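Local coordinates for uncharacterized protein PA2218 (Pseudomonas aeruginosa, PDB 2HDW) that is of unknown function but adopts the alpha/beta hydrolase fold and is probably a hydrolase, at residues 80-85 and 129-134; 107-112 and 274-279. All coordinates share one frame; numbering follows the deposited sequence.

Contact 1 of 2, residues 80-85 and 129-134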
loop_
_atom_site.group_PDB
_atom_site.type_symbol
_atom_site.label_atom_id
_atom_site.label_comp_id
_atom_site.label_asym_id
_atom_site.label_seq_id
_atom_site.Cartn_x
_atom_site.Cartn_y
_atom_site.Cartn_z
ATOM N N THR A 80 -9.218 12.287 7.643
ATOM C CA THR A 80 -7.953 13.004 7.515
ATOM C C THR A 80 -6.805 12.013 7.662
ATOM O O THR A 80 -6.735 11.269 8.645
ATOM C CB THR A 80 -7.825 14.099 8.592
ATOM O OG1 THR A 80 -8.883 15.052 8.424
ATOM C CG2 THR A 80 -6.482 14.816 8.476
ATOM N N LEU A 81 -5.916 11.998 6.673
ATOM C CA LEU A 81 -4.785 11.079 6.676
ATOM C C LEU A 81 -3.469 11.755 7.040
ATOM O O LEU A 81 -3.288 12.948 6.812
ATOM C CB LEU A 81 -4.645 10.428 5.298
ATOM C CG LEU A 81 -5.909 9.828 4.679
ATOM C CD1 LEU A 81 -5.592 9.310 3.287
ATOM C CD2 LEU A 81 -6.444 8.703 5.560
ATOM N N ALA A 82 -2.555 10.979 7.616
ATOM C CA ALA A 82 -1.237 11.479 7.987
ATOM C C ALA A 82 -0.233 10.918 6.983
ATOM O O ALA A 82 -0.395 9.802 6.489
ATOM C CB ALA A 82 -0.874 11.033 9.405
ATOM N N ALA A 83 0.808 11.685 6.683
ATOM C CA ALA A 83 1.801 11.230 5.723
ATOM C C ALA A 83 3.154 11.906 5.894
ATOM O O ALA A 83 3.269 12.944 6.552
ATOM C CB ALA A 83 1.290 11.466 4.303
ATOM N N ASP A 84 4.175 11.293 5.301
ATOM C CA ASP A 84 5.530 11.827 5.327
ATOM C C ASP A 84 5.803 12.307 3.911
ATOM O O ASP A 84 5.597 11.568 2.947
ATOM C CB ASP A 84 6.552 10.745 5.696
ATOM C CG ASP A 84 6.527 10.385 7.171
ATOM O OD1 ASP A 84 6.761 11.287 8.007
ATOM O OD2 ASP A 84 6.285 9.198 7.496
ATOM N N LEU A 85 6.257 13.547 3.796
ATOM C CA LEU A 85 6.570 14.151 2.511
ATOM C C LEU A 85 8.083 14.316 2.396
ATOM O O LEU A 85 8.718 14.860 3.298
ATOM C CB LEU A 85 5.896 15.516 2.411
ATOM C CG LEU A 85 6.187 16.388 1.190
ATOM C CD1 LEU A 85 5.575 15.765 -0.060
ATOM C CD2 LEU A 85 5.613 17.770 1.431
ATOM N N ALA A 129 4.534 9.246 1.515
ATOM C CA ALA A 129 4.165 7.930 2.037
ATOM C C ALA A 129 3.075 8.250 3.060
ATOM O O ALA A 129 3.288 9.052 3.971
ATOM C CB ALA A 129 5.368 7.259 2.716
ATOM N N PHE A 130 1.907 7.632 2.913
ATOM C CA PHE A 130 0.790 7.921 3.800
ATOM C C PHE A 130 0.233 6.733 4.569
ATOM O O PHE A 130 0.419 5.576 4.185
ATOM C CB PHE A 130 -0.345 8.536 2.982
ATOM C CG PHE A 130 -0.955 7.580 1.992
ATOM C CD1 PHE A 130 -1.947 6.681 2.390
ATOM C CD2 PHE A 130 -0.513 7.549 0.669
ATOM C CE1 PHE A 130 -2.488 5.764 1.487
ATOM C CE2 PHE A 130 -1.045 6.636 -0.244
ATOM C CZ PHE A 130 -2.036 5.741 0.167
ATOM N N ASP A 131 -0.456 7.037 5.665
ATOM C CA ASP A 131 -1.106 6.012 6.462
ATOM C C ASP A 131 -2.555 5.935 5.990
ATOM O O ASP A 131 -3.271 6.941 5.967
ATOM C CB ASP A 131 -1.075 6.362 7.953
ATOM C CG ASP A 131 0.287 6.136 8.578
ATOM O OD1 ASP A 131 1.028 5.258 8.081
ATOM O OD2 ASP A 131 0.608 6.818 9.577
ATOM N N PRO A 132 -2.999 4.736 5.581
ATOM C CA PRO A 132 -4.374 4.542 5.111
ATOM C C PRO A 132 -5.393 4.937 6.180
ATOM O O PRO A 132 -5.073 4.977 7.374
ATOM C CB PRO A 132 -4.425 3.045 4.806
ATOM C CG PRO A 132 -3.009 2.738 4.392
ATOM C CD PRO A 132 -2.200 3.509 5.407
ATOM N N SER A 133 -6.612 5.244 5.741
ATOM C CA SER A 133 -7.698 5.610 6.651
ATOM C C SER A 133 -7.807 4.612 7.807
ATOM O O SER A 133 -7.617 3.414 7.615
ATOM C CB SER A 133 -9.035 5.642 5.895
ATOM O OG SER A 133 -9.173 6.818 5.106
ATOM N N TYR A 134 -8.114 5.115 8.999
ATOM C CA TYR A 134 -8.278 4.287 10.196
ATOM C C TYR A 134 -7.005 3.641 10.746
ATOM O O TYR A 134 -7.076 2.912 11.741
ATOM C CB TYR A 134 -9.285 3.160 9.939
ATOM C CG TYR A 134 -10.636 3.590 9.426
ATOM C CD1 TYR A 134 -11.604 4.119 10.281
ATOM C CD2 TYR A 134 -10.960 3.438 8.080
ATOM C CE1 TYR A 134 -12.863 4.484 9.800
ATOM C CE2 TYR A 134 -12.213 3.797 7.591
ATOM C CZ TYR A 134 -13.157 4.319 8.450
ATOM O OH TYR A 134 -14.380 4.698 7.938
#
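A129 and D84 form an antiparallel hydrogen-bonded pair at the meeting of strands 126-130 and 80-88. A129 N donates to D84 O at 2.9 Å and D84 N donates back to A129 O at 2.8 Å, so each residue is tied at both of its backbone polar atoms. A129 O also has A83 CB for a neighbour, a methyl only 3.2 Å away.

One residue on, F130 makes a non-hydrogen-bonded pair with A83, and the side chains now lie on the other face of the sheet from A129 and D84. The F130 and A83 CB atoms touch at 3.6 Å. Beyond CB the phenylalanine turns off: chi1 of 67° sets CG between the backbone N and the carbonyl carbon, and the ring leaves strand 80-88 to meet F155 of helix 148-164 edge to face.

D131 carries the third backbone bond between the segments, D131 N to A82 O at 2.9 Å. It is nearly straight, with 172° at the hydrogen, and F130 CA-H leans on the same oxygen. The polar end of D131 is held by K109 in a salt bridge through OD2, with E137 N as a second partner.

Beyond D131 the contact passes to a side chain. L81 CD2 packs 3.7 Å from D131 O and then meets S133 OG at 3.3 Å. That hydroxyl is not left to a methyl alone, because it is hydrogen-bonded to D154 of helix 148-164.

The pairing illustrates how an alpha/beta hydrolase sheet is built: an antiparallel strand from the N-terminal hairpin, here 80-88, lies against the first of the parallel strands in sheet order, here 126-130.

Contact 2 of 2, residues 107-112 and 274-279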
loop_
_atom_site.group_PDB
_atom_site.type_symbol
_atom_site.label_atom_id
_atom_site.label_comp_id
_atom_site.label_asym_id
_atom_site.label_seq_id
_atom_site.Cartn_x
_atom_site.Cartn_y
_atom_site.Cartn_z
ATOM N N ALA A 107 0.366 -2.115 6.815
ATOM C CA ALA A 107 1.652 -1.546 7.197
ATOM C C ALA A 107 1.480 -0.036 7.294
ATOM O O ALA A 107 0.497 0.514 6.794
ATOM C CB ALA A 107 2.709 -1.886 6.151
ATOM N N VAL A 108 2.427 0.630 7.944
ATOM C CA VAL A 108 2.369 2.081 8.076
ATOM C C VAL A 108 3.512 2.735 7.308
ATOM O O VAL A 108 4.472 2.066 6.906
ATOM C CB VAL A 108 2.433 2.525 9.556
ATOM C CG1 VAL A 108 1.169 2.091 10.271
ATOM C CG2 VAL A 108 3.668 1.925 10.235
ATOM N N LYS A 109 3.402 4.046 7.123
ATOM C CA LYS A 109 4.391 4.821 6.388
ATOM C C LYS A 109 5.827 4.725 6.903
ATOM O O LYS A 109 6.765 4.990 6.156
ATOM C CB LYS A 109 3.965 6.292 6.350
ATOM C CG LYS A 109 3.909 6.965 7.723
ATOM C CD LYS A 109 3.239 8.330 7.633
ATOM C CE LYS A 109 3.304 9.095 8.955
ATOM N NZ LYS A 109 2.733 8.335 10.106
ATOM N N GLU A 110 6.011 4.364 8.168
ATOM C CA GLU A 110 7.363 4.262 8.709
ATOM C C GLU A 110 8.068 2.991 8.235
ATOM O O GLU A 110 9.271 2.817 8.444
ATOM C CB GLU A 110 7.339 4.303 10.241
ATOM C CG GLU A 110 6.869 5.635 10.837
ATOM C CD GLU A 110 5.361 5.830 10.763
ATOM O OE1 GLU A 110 4.634 4.866 10.427
ATOM O OE2 GLU A 110 4.893 6.949 11.060
ATOM N N GLN A 111 7.315 2.103 7.594
ATOM C CA GLN A 111 7.882 0.864 7.104
ATOM C C GLN A 111 8.269 0.974 5.621
ATOM O O GLN A 111 8.805 2.002 5.203
ATOM C CB GLN A 111 6.903 -0.290 7.388
ATOM C CG GLN A 111 6.715 -0.503 8.902
ATOM C CD GLN A 111 5.553 -1.411 9.268
ATOM O OE1 GLN A 111 4.433 -1.239 8.779
ATOM N NE2 GLN A 111 5.809 -2.372 10.153
ATOM N N SER A 112 7.995 -0.059 4.833
ATOM C CA SER A 112 8.371 -0.078 3.421
ATOM C C SER A 112 8.024 1.130 2.539
ATOM O O SER A 112 8.878 1.597 1.779
ATOM C CB SER A 112 7.830 -1.347 2.758
ATOM O OG SER A 112 8.429 -1.540 1.486
ATOM N N HIS A 274 7.022 -1.910 13.662
ATOM C CA HIS A 274 6.563 -0.582 14.042
ATOM C C HIS A 274 5.275 -0.790 14.819
ATOM O O HIS A 274 4.328 -1.396 14.318
ATOM C CB HIS A 274 6.327 0.345 12.854
ATOM C CG HIS A 274 6.137 1.768 13.273
ATOM N ND1 HIS A 274 4.994 2.207 13.908
ATOM C CD2 HIS A 274 6.985 2.823 13.258
ATOM C CE1 HIS A 274 5.148 3.468 14.268
ATOM N NE2 HIS A 274 6.349 3.866 13.887
ATOM N N PRO A 275 5.225 -0.286 16.062
ATOM C CA PRO A 275 4.071 -0.409 16.959
ATOM C C PRO A 275 2.685 -0.038 16.445
ATOM O O PRO A 275 1.691 -0.583 16.924
ATOM C CB PRO A 275 4.481 0.428 18.170
ATOM C CG PRO A 275 5.378 1.471 17.567
ATOM C CD PRO A 275 6.214 0.662 16.610
ATOM N N ARG A 276 2.601 0.876 15.485
ATOM C CA ARG A 276 1.293 1.275 14.977
ATOM C C ARG A 276 0.765 0.415 13.827
ATOM O O ARG A 276 -0.408 0.504 13.474
ATOM C CB ARG A 276 1.313 2.755 14.562
ATOM C CG ARG A 276 1.531 3.711 15.737
ATOM C CD ARG A 276 1.205 5.153 15.353
ATOM N NE ARG A 276 2.137 5.714 14.379
ATOM C CZ ARG A 276 3.295 6.284 14.694
ATOM N NH1 ARG A 276 3.671 6.376 15.966
ATOM N NH2 ARG A 276 4.080 6.760 13.741
ATOM N N ALA A 277 1.613 -0.438 13.267
ATOM C CA ALA A 277 1.193 -1.283 12.147
ATOM C C ALA A 277 0.308 -2.457 12.538
ATOM O O ALA A 277 0.558 -3.137 13.540
ATOM C CB ALA A 277 2.417 -1.801 11.390
ATOM N N VAL A 278 -0.732 -2.683 11.736
ATOM C CA VAL A 278 -1.644 -3.802 11.945
ATOM C C VAL A 278 -0.838 -5.099 11.889
ATOM O O VAL A 278 -0.998 -5.989 12.727
ATOM C CB VAL A 278 -2.725 -3.864 10.831
ATOM C CG1 VAL A 278 -3.308 -5.281 10.738
ATOM C CG2 VAL A 278 -3.827 -2.861 11.121
ATOM N N ASN A 279 0.034 -5.200 10.893
ATOM C CA ASN A 279 0.829 -6.403 10.720
ATOM C C ASN A 279 1.863 -6.634 11.813
ATOM O O ASN A 279 2.332 -7.754 11.994
ATOM C CB ASN A 279 1.491 -6.393 9.339
ATOM C CG ASN A 279 0.466 -6.369 8.215
ATOM O OD1 ASN A 279 -0.675 -6.799 8.402
ATOM N ND2 ASN A 279 0.865 -5.874 7.045
HETATM O O HOH W 1 2.077 5.345 11.556
#
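E110 and R276 meet at a carboxylate oxygen that is approached by two cations from opposite faces of its plane. R276 NH2 forms a hydrogen-bonded salt bridge with E110 OE2 at 2.8 Å, a bent one with 130° at the hydrogen; it comes from above the carboxylate, 72° out of plane, while OE2 lies near the guanidinium plane. K109 NZ makes a salt bridge to the same oxygen on its syn side at 2.7 Å. The two cations stand 4.2 Å apart, K109 NZ to R276 NH2, a closeness that the shared carboxylate probably makes tolerable, helped by D57 and E137 nearby. The other oxygen, E110 OE1, is joined to R276 through a water, which donates to OE1 at 2.8 Å and accepts from NE.

The same glutamate also lies on an imidazole. A bend at chi2 brings CD back toward the ring; the carboxylate and ring planes are stacked 27° apart, with OE1 above one face toward the rim, and E110 CB presses on H274 CD2 at 3.4 Å. H274 CE1 in turn sits over the centre of the R276 guanidinium, H274 ND1 accepts from R276 N, and H274 NE2 is hydrogen-bonded to D57. The ring is thereby fixed in its rotation.

V108 supplies the apolar part: CG2 lies 4.1 Å from A277 CB and also against the H274 ring, and CG1 rests on A277 CA. Q111 OE1 accepts from V108 N within its own turn and touches A277 CB at 3.3 Å, while NE2 bonds to G272 O.

Each segment contains a type I turn. V108-Q111 follows strand 96-102 and delivers Q111 to the N-cap position of helix 112-122; H274-A277 comes between helices 258-267 and 289-292, and Y266 and Y267 of the former pack beside Q111.

K109 joins the two contacts, whose centres are about 11 Å apart. Its NZ, already paired within contact 2, forms a salt bridge with D131 OD2 of contact 1 at 2.7 Å, and its CD packs 3.2 Å from D84 OD2, a carboxylate whose other oxygen is bonded to H68 and K58. V108 CB adds a touch to D131 OD1 at 3.4 Å. A chain of charges thus runs from D131 through K109 and E110 to R276. The segments alternate along the sequence, and 107-112 touches both 129-134 and the distant 274-279. In alpha/beta hydrolases the loop following the strand equivalent to 96-102 commonly contributes to the oxyanion hole; whether it does so here is not established.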